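Long-range contacts in transaminase (Bacillus megaterium, PDB 5G0A), which probably transfers amino groups between amines and carbonyl compounds with S selectivity, using pyridoxal-5'-phosphate as its cofactor: residues R144-H149 with I235-Q240; S239-A245 with V436-R442; F353-A357 with S446-S450. All coordinates share one frame; numbering follows the deposited sequence.

Contact 1: R144-H149 with I235-Q240; sequences REHDYH and ITEVSQ. With PLP (pyridoxal-5'-phosphate), chain K.
Arg144 meets Thr236 and Glu237 where neighbouring parallel strands 140-144 and 231-236 of the seven-stranded sheet run out into the cofactor site, in the fold-type I architecture of class III aminotransferases. Thr236 CB sits over one face of the guanidinium, 3.7 Å from Arg144 CZ, and Gln240 NE2 lies over the opposite face. Bends at chi2 (89°) and chi3 (47°) curl the arginine back, and Arg144 NE makes a nearly straight 2.8 Å salt bridge to the syn side of Asp147 OD2. Arg144 NH2 adds a weak bond to Glu237 O. A type II turn from Arg144 to Asp147 then presents two acceptors to the amide of Gln240: NE2 donates to Glu145 O at 2.9 Å and to the anti lone pair of Asp147 OD1 at 2.7 Å. His146 O reaches Glu237 OE2 through water 1. Asp147 OD2 also accepts from His149 NE2, which arrives from the face opposite to Arg144 NE. Next, Tyr148 N donates to Glu237 OE2 (2.9 Å) from above the carboxylate plane, while the tyrosine ring turns an edge to PLP C4. His149 is thus positioned by a second-shell carboxylate, and its ND1 bonds Asp269 of the same pocket. Ile235 CD1 lies over its imidazole face in a CH-pi contact, 3.9 Å from the centroid; at the ring's edge, His149 CE1 lies 3.5 Å from Thr236 O.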
ATOM      1  N   ARG B 144       4.790   5.000  17.743  1.00 23.45           N
ATOM      2  CA  ARG B 144       6.152   4.842  18.276  1.00 24.87           C
ATOM      3  C   ARG B 144       6.566   3.381  18.316  1.00 26.28           C
ATOM      4  O   ARG B 144       5.737   2.501  18.530  1.00 24.37           O
ATOM      5  CB  ARG B 144       6.300   5.441  19.695  1.00 26.05           C
ATOM      6  CG  ARG B 144       6.074   6.957  19.782  1.00 23.77           C
ATOM      7  CD  ARG B 144       4.603   7.325  20.030  1.00 24.14           C
ATOM      8  NE  ARG B 144       4.031   6.502  21.110  1.00 23.11           N
ATOM      9  CZ  ARG B 144       4.262   6.683  22.410  1.00 23.77           C
ATOM     10  NH1 ARG B 144       5.046   7.686  22.831  1.00 25.60           N
ATOM     11  NH2 ARG B 144       3.722   5.852  23.303  1.00 23.67           N
ATOM     12  N   GLU B 145       7.866   3.142  18.168  1.00 27.44           N
ATOM     13  CA  GLU B 145       8.459   1.835  18.446  1.00 27.83           C
ATOM     14  C   GLU B 145       7.936   1.308  19.792  1.00 28.91           C
ATOM     15  O   GLU B 145       7.891   2.057  20.764  1.00 27.92           O
ATOM     16  CB  GLU B 145      10.000   1.921  18.486  1.00 31.65           C
ATOM     17  CG  GLU B 145      10.630   0.528  18.499  1.00 36.17           C
ATOM     18  CD  GLU B 145      12.121   0.475  18.806  1.00 44.18           C
ATOM     19  OE1 GLU B 145      12.677   1.435  19.381  1.00 49.51           O
ATOM     20  OE2 GLU B 145      12.739  -0.557  18.467  1.00 44.93           O
ATOM     21  N   HIS B 146       7.556   0.031  19.804  1.00 26.93           N
ATOM     22  CA  HIS B 146       7.029  -0.703  20.964  1.00 26.82           C
ATOM     23  C   HIS B 146       5.605  -0.357  21.400  1.00 26.21           C
ATOM     24  O   HIS B 146       5.131  -0.917  22.402  1.00 26.57           O
ATOM     25  CB  HIS B 146       7.962  -0.631  22.189  1.00 28.99           C
ATOM     26  CG  HIS B 146       9.400  -0.921  21.883  1.00 31.81           C
ATOM     27  ND1 HIS B 146       9.800  -1.965  21.079  1.00 35.09           N
ATOM     28  CD2 HIS B 146      10.535  -0.312  22.302  1.00 33.04           C
ATOM     29  CE1 HIS B 146      11.124  -1.982  21.009  1.00 33.31           C
ATOM     30  NE2 HIS B 146      11.591  -0.992  21.741  1.00 37.02           N
ATOM     31  N   ASP B 147       4.909   0.515  20.667  1.00 23.16           N
ATOM     32  CA  ASP B 147       3.512   0.797  21.005  1.00 24.46           C
ATOM     33  C   ASP B 147       2.673  -0.429  20.687  1.00 25.16           C
ATOM     34  O   ASP B 147       2.916  -1.116  19.696  1.00 24.53           O
ATOM     35  CB  ASP B 147       2.935   1.967  20.195  1.00 23.22           C
ATOM     36  CG  ASP B 147       3.134   3.312  20.856  1.00 23.93           C
ATOM     37  OD1 ASP B 147       3.926   3.413  21.815  1.00 25.17           O
ATOM     38  OD2 ASP B 147       2.447   4.273  20.441  1.00 23.53           O
ATOM     39  N   TYR B 148       1.671  -0.652  21.529  1.00 23.90           N
ATOM     40  CA  TYR B 148       0.602  -1.616  21.251  1.00 24.15           C
ATOM     41  C   TYR B 148      -0.720  -0.854  21.238  1.00 23.87           C
ATOM     42  O   TYR B 148      -1.052  -0.160  22.212  1.00 24.36           O
ATOM     43  CB  TYR B 148       0.584  -2.742  22.290  1.00 23.83           C
ATOM     44  CG  TYR B 148      -0.469  -3.784  21.923  1.00 24.30           C
ATOM     45  CD1 TYR B 148      -0.201  -4.727  20.921  1.00 25.86           C
ATOM     46  CD2 TYR B 148      -1.738  -3.772  22.508  1.00 25.86           C
ATOM     47  CE1 TYR B 148      -1.165  -5.646  20.516  1.00 27.93           C
ATOM     48  CE2 TYR B 148      -2.714  -4.716  22.130  1.00 25.80           C
ATOM     49  CZ  TYR B 148      -2.412  -5.638  21.126  1.00 27.18           C
ATOM     50  OH  TYR B 148      -3.342  -6.572  20.714  1.00 28.14           O
ATOM     51  N   HIS B 149      -1.453  -0.951  20.127  1.00 21.73           N
ATOM     52  CA  HIS B 149      -2.720  -0.268  19.995  1.00 22.35           C
ATOM     53  C   HIS B 149      -3.828  -1.226  19.558  1.00 21.77           C
ATOM     54  O   HIS B 149      -4.898  -0.787  19.167  1.00 23.51           O
ATOM     55  CB  HIS B 149      -2.613   0.942  19.028  1.00 22.24           C
ATOM     56  CG  HIS B 149      -1.703   2.019  19.532  1.00 21.96           C
ATOM     57  ND1 HIS B 149      -1.990   2.758  20.663  1.00 20.83           N
ATOM     58  CD2 HIS B 149      -0.510   2.480  19.071  1.00 23.13           C
ATOM     59  CE1 HIS B 149      -1.002   3.613  20.888  1.00 22.08           C
ATOM     60  NE2 HIS B 149      -0.098   3.470  19.930  1.00 23.71           N
ATOM     61  N   ILE B 235      -0.274   9.079  17.495  1.00 20.39           N
ATOM     62  CA  ILE B 235      -0.931   8.255  18.517  1.00 21.87           C
ATOM     63  C   ILE B 235       0.094   7.784  19.537  1.00 21.83           C
ATOM     64  O   ILE B 235       1.174   7.359  19.163  1.00 22.67           O
ATOM     65  CB  ILE B 235      -1.710   7.068  17.890  1.00 20.67           C
ATOM     66  CG1 ILE B 235      -2.537   6.363  18.978  1.00 22.83           C
ATOM     67  CG2 ILE B 235      -0.792   6.109  17.087  1.00 22.09           C
ATOM     68  CD1 ILE B 235      -3.553   5.386  18.413  1.00 22.78           C
ATOM     69  N   THR B 236      -0.261   7.844  20.828  1.00 21.52           N
ATOM     70  CA  THR B 236       0.656   7.495  21.904  1.00 22.72           C
ATOM     71  C   THR B 236      -0.042   6.624  22.949  1.00 23.45           C
ATOM     72  O   THR B 236      -1.262   6.469  22.918  1.00 24.01           O
ATOM     73  CB  THR B 236       1.170   8.750  22.660  1.00 24.39           C
ATOM     74  OG1 THR B 236       0.062   9.439  23.255  1.00 24.97           O
ATOM     75  CG2 THR B 236       1.939   9.696  21.712  1.00 23.95           C
ATOM     76  N   GLU B 237       0.750   6.059  23.863  1.00 24.48           N
ATOM     77  CA  GLU B 237       0.267   5.521  25.144  1.00 26.62           C
ATOM     78  C   GLU B 237       1.136   6.258  26.146  1.00 28.52           C
ATOM     79  O   GLU B 237       2.355   6.356  25.933  1.00 27.92           O
ATOM     80  CB  GLU B 237       0.600   4.037  25.309  1.00 29.44           C
ATOM     81  CG  GLU B 237       0.126   3.068  24.244  1.00 31.04           C
ATOM     82  CD  GLU B 237       0.709   1.682  24.475  1.00 31.25           C
ATOM     83  OE1 GLU B 237       0.289   1.016  25.459  1.00 30.59           O
ATOM     84  OE2 GLU B 237       1.619   1.273  23.719  1.00 29.09           O
ATOM     85  N   VAL B 238       0.567   6.768  27.229  1.00 27.53           N
ATOM     86  CA  VAL B 238       1.423   7.539  28.160  1.00 30.59           C
ATOM     87  C   VAL B 238       2.375   6.606  28.888  1.00 31.93           C
ATOM     88  O   VAL B 238       3.471   6.999  29.287  1.00 35.08           O
ATOM     89  CB  VAL B 238       0.657   8.404  29.175  1.00 29.34           C
ATOM     90  CG1 VAL B 238      -0.215   9.437  28.479  1.00 32.00           C
ATOM     91  CG2 VAL B 238      -0.110   7.548  30.189  1.00 30.07           C
ATOM     92  N   SER B 239       1.938   5.377  29.092  1.00 32.29           N
ATOM     93  CA  SER B 239       2.807   4.342  29.588  1.00 35.11           C
ATOM     94  C   SER B 239       2.571   3.187  28.649  1.00 38.09           C
ATOM     95  O   SER B 239       1.432   2.715  28.526  1.00 39.75           O
ATOM     96  CB  SER B 239       2.415   3.969  31.023  1.00 37.98           C
ATOM     97  OG  SER B 239       3.197   2.897  31.506  1.00 39.68           O
ATOM     98  N   GLN B 240       3.621   2.748  27.957  1.00 36.84           N
ATOM     99  CA  GLN B 240       3.472   1.627  27.025  1.00 36.49           C
ATOM    100  C   GLN B 240       3.088   0.403  27.838  1.00 39.89           C
ATOM    101  O   GLN B 240       3.830  -0.004  28.734  1.00 40.69           O
ATOM    102  CB  GLN B 240       4.744   1.425  26.188  1.00 35.28           C
ATOM    103  CG  GLN B 240       4.877   2.486  25.092  1.00 34.77           C
ATOM    104  CD  GLN B 240       6.225   2.472  24.393  1.00 35.54           C
ATOM    105  OE1 GLN B 240       7.282   2.354  25.036  1.00 35.82           O
ATOM    106  NE2 GLN B 240       6.203   2.624  23.066  1.00 32.02           N
TER
HETATM  107  N1  PLP K1298      -4.626  -0.300  23.090  1.00 22.01           N
HETATM  108  C2  PLP K1298      -3.928  -0.566  24.220  1.00 23.29           C
HETATM  109  C2A PLP K1298      -2.969   0.465  24.774  1.00 24.59           C
HETATM  110  C3  PLP K1298      -4.167  -1.830  24.954  1.00 25.42           C
HETATM  111  O3  PLP K1298      -3.534  -2.120  26.100  1.00 27.98           O
HETATM  112  C4  PLP K1298      -5.133  -2.794  24.404  1.00 25.67           C
HETATM  113  C4A PLP K1298      -5.438  -4.091  25.154  1.00 30.20           C
HETATM  114  C5  PLP K1298      -5.787  -2.392  23.135  1.00 23.64           C
HETATM  115  C6  PLP K1298      -5.478  -1.180  22.537  1.00 23.42           C
HETATM  116  C5A PLP K1298      -6.759  -3.311  22.408  1.00 24.74           C
HETATM  117  O4P PLP K1298      -7.909  -3.634  23.160  1.00 24.58           O
HETATM  118  P   PLP K1298      -8.685  -5.002  22.781  1.00 23.59           P
HETATM  119  O1P PLP K1298      -9.907  -4.856  23.647  1.00 23.94           O
HETATM  120  O2P PLP K1298      -8.973  -5.030  21.290  1.00 23.11           O
HETATM  121  O3P PLP K1298      -7.770  -6.119  23.209  1.00 23.96           O
HETATM  122  O   HOH W   1       3.113  -1.002  24.313  1.00 31.94           O

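Contact 2: S239-A245 with V436-R442; sequences SQGAGSA and VMPNTMR
The guanidinium of Arg442 is held chiefly at its edge, where Gly241 O and Ser239 OG lie near its plane; Ser244 CA and Gln240 O approach it obliquely. Arg442 NE donates to a lone pair of Gly241 O at 2.8 Å, in the carbonyl plane, and NH2 divides weak bonds between Ser239 OG (2.8 Å) and Gln240 O (3.0 Å). Gly241 O also accepts from Ser244 N, closing a type I turn. A bend at chi2 (84°) carries the arginine chain past Ser244, whose OG lies 3.2 Å from Arg442 CD. A leucine in place of Arg442 would probably cost Gly241 O its donor from across the contact and leave Gln240 O and Ser239 OG without this guanidinium. Farther along, Thr440 CG2 packs on Ser244 CB at 3.8 Å. Water 2 fills the corner, bonded to Ser244 OG, accepting from Met437 N and donating to Thr440 O. Arg442 also packs on Leu387 and Ile389 of strand 387-392. An arginine that reaches Ser239 OG, Gln240 O and Gly241 O, the last in the first residue of a type I turn, here joins the C-terminal strand 440-443 to the loop after strand 231-236, beside the pyridoxal phosphate pocket, where Gly241 N bonds Glu237.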
ATOM      1  N   SER B 239       1.938   5.377  29.092  1.00 32.29           N
ATOM      2  CA  SER B 239       2.807   4.342  29.588  1.00 35.11           C
ATOM      3  C   SER B 239       2.571   3.187  28.649  1.00 38.09           C
ATOM      4  O   SER B 239       1.432   2.715  28.526  1.00 39.75           O
ATOM      5  CB  SER B 239       2.415   3.969  31.023  1.00 37.98           C
ATOM      6  OG  SER B 239       3.197   2.897  31.506  1.00 39.68           O
ATOM      7  N   GLN B 240       3.621   2.748  27.957  1.00 36.84           N
ATOM      8  CA  GLN B 240       3.472   1.627  27.025  1.00 36.49           C
ATOM      9  C   GLN B 240       3.088   0.403  27.838  1.00 39.89           C
ATOM     10  O   GLN B 240       3.830  -0.004  28.734  1.00 40.69           O
ATOM     11  CB  GLN B 240       4.744   1.425  26.188  1.00 35.28           C
ATOM     12  CG  GLN B 240       4.877   2.486  25.092  1.00 34.77           C
ATOM     13  CD  GLN B 240       6.225   2.472  24.393  1.00 35.54           C
ATOM     14  OE1 GLN B 240       7.282   2.354  25.036  1.00 35.82           O
ATOM     15  NE2 GLN B 240       6.203   2.624  23.066  1.00 32.02           N
ATOM     16  N   GLY B 241       1.901  -0.138  27.545  1.00 39.25           N
ATOM     17  CA  GLY B 241       1.284  -1.197  28.348  1.00 39.45           C
ATOM     18  C   GLY B 241       1.957  -2.525  28.103  1.00 39.85           C
ATOM     19  O   GLY B 241       2.821  -2.944  28.877  1.00 43.32           O
ATOM     20  N   ALA B 242       1.582  -3.186  27.013  1.00 36.67           N
ATOM     21  CA  ALA B 242       2.273  -4.406  26.593  1.00 38.36           C
ATOM     22  C   ALA B 242       3.769  -4.140  26.395  1.00 40.76           C
ATOM     23  O   ALA B 242       4.618  -4.977  26.751  1.00 41.37           O
ATOM     24  CB  ALA B 242       1.649  -4.963  25.318  1.00 35.99           C
ATOM     25  N   GLY B 243       4.093  -2.963  25.854  1.00 39.42           N
ATOM     26  CA  GLY B 243       5.497  -2.574  25.610  1.00 40.27           C
ATOM     27  C   GLY B 243       6.285  -2.304  26.885  1.00 41.56           C
ATOM     28  O   GLY B 243       7.526  -2.240  26.859  1.00 37.43           O
ATOM     29  N   SER B 244       5.560  -2.110  27.990  1.00 41.21           N
ATOM     30  CA  SER B 244       6.138  -2.115  29.354  1.00 39.98           C
ATOM     31  C   SER B 244       7.200  -1.045  29.588  1.00 41.47           C
ATOM     32  O   SER B 244       8.367  -1.364  29.850  1.00 39.53           O
ATOM     33  CB  SER B 244       6.707  -3.499  29.701  1.00 38.61           C
ATOM     34  OG  SER B 244       5.713  -4.495  29.592  1.00 39.58           O
ATOM     35  N   ALA B 245       6.788   0.218  29.497  1.00 40.78           N
ATOM     36  CA  ALA B 245       7.714   1.345  29.596  1.00 41.16           C
ATOM     37  C   ALA B 245       7.025   2.592  30.126  1.00 44.04           C
ATOM     38  O   ALA B 245       5.817   2.778  29.950  1.00 45.78           O
ATOM     39  CB  ALA B 245       8.376   1.617  28.252  1.00 42.61           C
ATOM     40  N   VAL B 436       4.983  -9.263  30.308  1.00 35.66           N
ATOM     41  CA  VAL B 436       4.781  -9.600  28.892  1.00 36.29           C
ATOM     42  C   VAL B 436       6.085  -9.530  28.095  1.00 35.99           C
ATOM     43  O   VAL B 436       6.269 -10.254  27.109  1.00 33.79           O
ATOM     44  CB  VAL B 436       3.714  -8.692  28.255  1.00 38.05           C
ATOM     45  CG1 VAL B 436       2.383  -8.893  28.950  1.00 42.78           C
ATOM     46  CG2 VAL B 436       4.099  -7.232  28.350  1.00 39.91           C
ATOM     47  N   MET B 437       6.980  -8.653  28.539  1.00 33.30           N
ATOM     48  CA  MET B 437       8.294  -8.468  27.934  1.00 36.93           C
ATOM     49  C   MET B 437       9.300  -9.287  28.745  1.00 37.36           C
ATOM     50  O   MET B 437       9.064  -9.565  29.923  1.00 39.55           O
ATOM     51  CB  MET B 437       8.673  -6.981  27.925  1.00 34.49           C
ATOM     52  CG  MET B 437       7.808  -6.115  27.015  1.00 35.73           C
ATOM     53  SD  MET B 437       7.922  -6.465  25.243  1.00 37.96           S
ATOM     54  CE  MET B 437       6.386  -7.329  24.907  1.00 36.69           C
ATOM     55  N   PRO B 438      10.418  -9.684  28.120  1.00 39.16           N
ATOM     56  CA  PRO B 438      11.318 -10.657  28.748  1.00 36.73           C
ATOM     57  C   PRO B 438      12.113 -10.135  29.951  1.00 39.08           C
ATOM     58  O   PRO B 438      12.429 -10.920  30.857  1.00 39.55           O
ATOM     59  CB  PRO B 438      12.259 -11.049  27.599  1.00 37.03           C
ATOM     60  CG  PRO B 438      12.275  -9.853  26.707  1.00 36.15           C
ATOM     61  CD  PRO B 438      10.891  -9.269  26.783  1.00 37.16           C
ATOM     62  N   ASN B 439      12.435  -8.839  29.964  1.00 37.32           N
ATOM     63  CA  ASN B 439      13.215  -8.244  31.066  1.00 38.93           C
ATOM     64  C   ASN B 439      12.434  -7.302  31.966  1.00 38.38           C
ATOM     65  O   ASN B 439      13.029  -6.560  32.748  1.00 37.44           O
ATOM     66  CB  ASN B 439      14.408  -7.443  30.517  1.00 38.14           C
ATOM     67  CG  ASN B 439      15.249  -8.233  29.549  1.00 39.30           C
ATOM     68  OD1 ASN B 439      15.748  -9.309  29.879  1.00 41.64           O
ATOM     69  ND2 ASN B 439      15.417  -7.700  28.341  1.00 41.53           N
ATOM     70  N   THR B 440      11.108  -7.304  31.854  1.00 36.95           N
ATOM     71  CA  THR B 440      10.339  -6.262  32.502  1.00 34.63           C
ATOM     72  C   THR B 440       9.064  -6.840  33.051  1.00 36.60           C
ATOM     73  O   THR B 440       8.266  -7.402  32.314  1.00 34.57           O
ATOM     74  CB  THR B 440       9.975  -5.131  31.512  1.00 36.21           C
ATOM     75  OG1 THR B 440      11.119  -4.813  30.695  1.00 38.42           O
ATOM     76  CG2 THR B 440       9.496  -3.883  32.264  1.00 34.18           C
ATOM     77  N   MET B 441       8.889  -6.709  34.350  1.00 34.89           N
ATOM     78  CA  MET B 441       7.642  -7.072  34.985  1.00 37.19           C
ATOM     79  C   MET B 441       6.607  -6.012  34.716  1.00 33.00           C
ATOM     80  O   MET B 441       6.938  -4.837  34.656  1.00 30.82           O
ATOM     81  CB  MET B 441       7.884  -7.127  36.463  1.00 40.65           C
ATOM     82  CG  MET B 441       9.150  -7.893  36.720  1.00 44.61           C
ATOM     83  SD  MET B 441       8.657  -9.502  37.274  1.00 49.30           S
ATOM     84  CE  MET B 441       8.429  -8.933  38.949  1.00 42.28           C
ATOM     85  N   ARG B 442       5.351  -6.449  34.611  1.00 32.98           N
ATOM     86  CA  ARG B 442       4.218  -5.563  34.402  1.00 33.92           C
ATOM     87  C   ARG B 442       3.157  -6.028  35.395  1.00 32.79           C
ATOM     88  O   ARG B 442       2.522  -7.070  35.211  1.00 32.02           O
ATOM     89  CB  ARG B 442       3.690  -5.672  32.963  1.00 33.02           C
ATOM     90  CG  ARG B 442       2.891  -4.454  32.504  1.00 36.66           C
ATOM     91  CD  ARG B 442       3.879  -3.408  32.009  1.00 42.29           C
ATOM     92  NE  ARG B 442       3.348  -2.156  31.465  1.00 39.07           N
ATOM     93  CZ  ARG B 442       3.221  -1.031  32.166  1.00 39.66           C
ATOM     94  NH1 ARG B 442       3.505  -1.018  33.472  1.00 39.84           N
ATOM     95  NH2 ARG B 442       2.804   0.080  31.570  1.00 39.13           N
TER
HETATM   96  O   HOH W   2       6.280  -6.817  30.790  1.00 33.58           O

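Contact 3: F353-A357 with S446-S450; sequences FVEQA and SLNVS
This is a small, mainly apolar contact between the first turn of helix 353-374 and the loop that leads from strand 440-443 into helix 451-468, its centre about 17 Å from the centre of the chain. Leu447 does most of the work. It stands with Asn448 at the corner of a type I turn running from Ser446 to Val449, closed by Val449 N on Ser446 O, and this turn pushes both side chains toward the helix. The two methyls of Leu447 part company there: CD1 goes to Phe353 CB at 4.0 Å, and CD2 to Ala357 CB at 3.9 Å, one helical turn farther on. Leu447 CB meets the Phe353 ring at its edge, 3.8 Å from Phe353 CD2. The methyl side chain of Ala357 allows a close approach of the backbones, its CA lying 4.8 Å from Leu447 CA.

Asn448 completes the grip on the phenylalanine. Its CG lies between the backbone N and the carbonyl carbon (chi1 67°), which carries the amide alongside the ring, the two pointing the same way with planes 32° apart. Asn448 CG comes within 3.5 Å of Phe353 CE2, so the amide packs beside the ring, meeting it obliquely. On the outer side, Gln356 CB rests 3.9 Å from Leu447 O. Phe353 is backed in turn by Val347 and Met348 of helix 335-350, and Ala357 and Val449 both touch Leu386. Just beyond the turn, Ser450 takes the N-cap position, its OG receiving Asp453 N. A type I turn that sets a leucine against the first turn of one helix, followed by a serine N-cap that starts the next, joins helices 353-374 and 451-468 in the C-terminal part of this class III aminotransferase.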
ATOM      1  N   PHE B 353     -12.772   4.543  43.790  1.00 29.54           N
ATOM      2  CA  PHE B 353     -11.725   3.609  43.375  1.00 30.23           C
ATOM      3  C   PHE B 353     -10.462   4.311  42.860  1.00 28.88           C
ATOM      4  O   PHE B 353      -9.363   3.776  42.982  1.00 28.69           O
ATOM      5  CB  PHE B 353     -12.233   2.692  42.255  1.00 32.47           C
ATOM      6  CG  PHE B 353     -12.982   1.481  42.737  1.00 36.70           C
ATOM      7  CD1 PHE B 353     -14.122   1.612  43.521  1.00 38.96           C
ATOM      8  CD2 PHE B 353     -12.565   0.207  42.370  1.00 37.63           C
ATOM      9  CE1 PHE B 353     -14.819   0.486  43.958  1.00 38.96           C
ATOM     10  CE2 PHE B 353     -13.248  -0.917  42.811  1.00 39.37           C
ATOM     11  CZ  PHE B 353     -14.381  -0.771  43.606  1.00 39.54           C
ATOM     12  N   VAL B 354     -10.634   5.474  42.240  1.00 28.04           N
ATOM     13  CA  VAL B 354      -9.476   6.186  41.692  1.00 29.06           C
ATOM     14  C   VAL B 354      -8.554   6.606  42.837  1.00 31.48           C
ATOM     15  O   VAL B 354      -7.340   6.362  42.809  1.00 28.84           O
ATOM     16  CB  VAL B 354      -9.895   7.373  40.791  1.00 30.89           C
ATOM     17  CG1 VAL B 354      -8.691   8.229  40.427  1.00 29.87           C
ATOM     18  CG2 VAL B 354     -10.623   6.875  39.539  1.00 32.58           C
ATOM     19  N   GLU B 355      -9.162   7.163  43.883  1.00 32.11           N
ATOM     20  CA  GLU B 355      -8.429   7.542  45.083  1.00 36.22           C
ATOM     21  C   GLU B 355      -7.806   6.321  45.778  1.00 35.01           C
ATOM     22  O   GLU B 355      -6.638   6.360  46.199  1.00 35.85           O
ATOM     23  CB  GLU B 355      -9.360   8.342  45.998  1.00 39.65           C
ATOM     24  CG  GLU B 355      -9.719   9.735  45.458  1.00 41.38           C
ATOM     25  CD  GLU B 355     -10.716   9.739  44.304  1.00 45.40           C
ATOM     26  OE1 GLU B 355     -11.575   8.836  44.209  1.00 43.16           O
ATOM     27  OE2 GLU B 355     -10.651  10.668  43.478  1.00 52.71           O
ATOM     28  N   GLN B 356      -8.554   5.211  45.850  1.00 34.82           N
ATOM     29  CA  GLN B 356      -8.028   3.947  46.369  1.00 33.36           C
ATOM     30  C   GLN B 356      -6.782   3.462  45.611  1.00 33.04           C
ATOM     31  O   GLN B 356      -5.839   2.944  46.203  1.00 34.66           O
ATOM     32  CB  GLN B 356      -9.091   2.838  46.334  1.00 34.62           C
ATOM     33  CG  GLN B 356     -10.184   2.930  47.386  1.00 36.91           C
ATOM     34  CD  GLN B 356     -11.137   1.731  47.332  1.00 36.39           C
ATOM     35  OE1 GLN B 356     -12.340   1.891  47.119  1.00 44.03           O
ATOM     36  NE2 GLN B 356     -10.601   0.535  47.503  1.00 36.02           N
ATOM     37  N   ALA B 357      -6.798   3.613  44.284  1.00 31.96           N
ATOM     38  CA  ALA B 357      -5.698   3.160  43.443  1.00 30.13           C
ATOM     39  C   ALA B 357      -4.439   3.998  43.680  1.00 28.80           C
ATOM     40  O   ALA B 357      -3.358   3.456  43.752  1.00 30.88           O
ATOM     41  CB  ALA B 357      -6.093   3.230  41.971  1.00 30.32           C
ATOM     42  N   SER B 446      -6.740  -5.242  40.849  1.00 27.38           N
ATOM     43  CA  SER B 446      -7.922  -4.377  40.828  1.00 26.62           C
ATOM     44  C   SER B 446      -7.611  -3.119  41.629  1.00 26.47           C
ATOM     45  O   SER B 446      -6.717  -3.136  42.493  1.00 29.09           O
ATOM     46  CB  SER B 446      -9.137  -5.118  41.386  1.00 27.63           C
ATOM     47  OG  SER B 446      -9.254  -6.424  40.816  1.00 28.59           O
ATOM     48  N   LEU B 447      -8.318  -2.037  41.345  1.00 26.96           N
ATOM     49  CA  LEU B 447      -8.068  -0.760  42.006  1.00 29.51           C
ATOM     50  C   LEU B 447      -8.324  -0.848  43.512  1.00 31.75           C
ATOM     51  O   LEU B 447      -7.687  -0.126  44.296  1.00 31.84           O
ATOM     52  CB  LEU B 447      -8.921   0.346  41.405  1.00 28.10           C
ATOM     53  CG  LEU B 447      -8.832   0.495  39.866  1.00 28.60           C
ATOM     54  CD1 LEU B 447      -9.579   1.728  39.403  1.00 29.68           C
ATOM     55  CD2 LEU B 447      -7.376   0.516  39.424  1.00 30.68           C
ATOM     56  N   ASN B 448      -9.247  -1.734  43.885  1.00 31.38           N
ATOM     57  CA  ASN B 448      -9.586  -1.972  45.297  1.00 31.69           C
ATOM     58  C   ASN B 448      -8.853  -3.158  45.957  1.00 32.31           C
ATOM     59  O   ASN B 448      -9.328  -3.708  46.974  1.00 32.54           O
ATOM     60  CB  ASN B 448     -11.109  -2.118  45.443  1.00 30.55           C
ATOM     61  CG  ASN B 448     -11.642  -3.369  44.764  1.00 33.18           C
ATOM     62  OD1 ASN B 448     -10.989  -3.942  43.913  1.00 31.42           O
ATOM     63  ND2 ASN B 448     -12.839  -3.802  45.158  1.00 32.84           N
ATOM     64  N   VAL B 449      -7.717  -3.559  45.383  1.00 29.32           N
ATOM     65  CA  VAL B 449      -6.903  -4.662  45.908  1.00 30.27           C
ATOM     66  C   VAL B 449      -6.568  -4.368  47.374  1.00 31.51           C
ATOM     67  O   VAL B 449      -6.396  -3.217  47.752  1.00 30.17           O
ATOM     68  CB  VAL B 449      -5.622  -4.927  45.064  1.00 29.80           C
ATOM     69  CG1 VAL B 449      -4.624  -3.760  45.132  1.00 30.99           C
ATOM     70  CG2 VAL B 449      -4.944  -6.238  45.464  1.00 29.56           C
ATOM     71  N   SER B 450      -6.556  -5.407  48.195  1.00 31.35           N
ATOM     72  CA  SER B 450      -6.301  -5.210  49.631  1.00 32.86           C
ATOM     73  C   SER B 450      -4.814  -5.128  49.925  1.00 33.73           C
ATOM     74  O   SER B 450      -3.979  -5.645  49.176  1.00 33.91           O
ATOM     75  CB  SER B 450      -6.944  -6.345  50.445  1.00 30.31           C
ATOM     76  OG  SER B 450      -6.249  -7.567  50.248  1.00 32.34           O
TER

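Contacts 1 and 2 share Ser239 and Gln240 and touch through Tyr148 and Ala242, their centres 11 Å apart. The loop after strand 231-236 thus serves both, facing segment 144-149 on one side and the C-terminal strand on the other. Both lie near the cofactor and are rich in polar bonds, with carboxylates prominent in contact 1 and backbone carbonyls in contact 2. Contact 1 is wholly buried and contact 2 nearly so; contact 3, its centre about 24 Å from that of contact 1 and also largely buried, has partly exposed Gln356 and Asn448 at its margin and relies on van der Waals packing. Contacts 2 and 3 interlace along the chain, and strand 440-443 with the loop behind it supplies a partner to each.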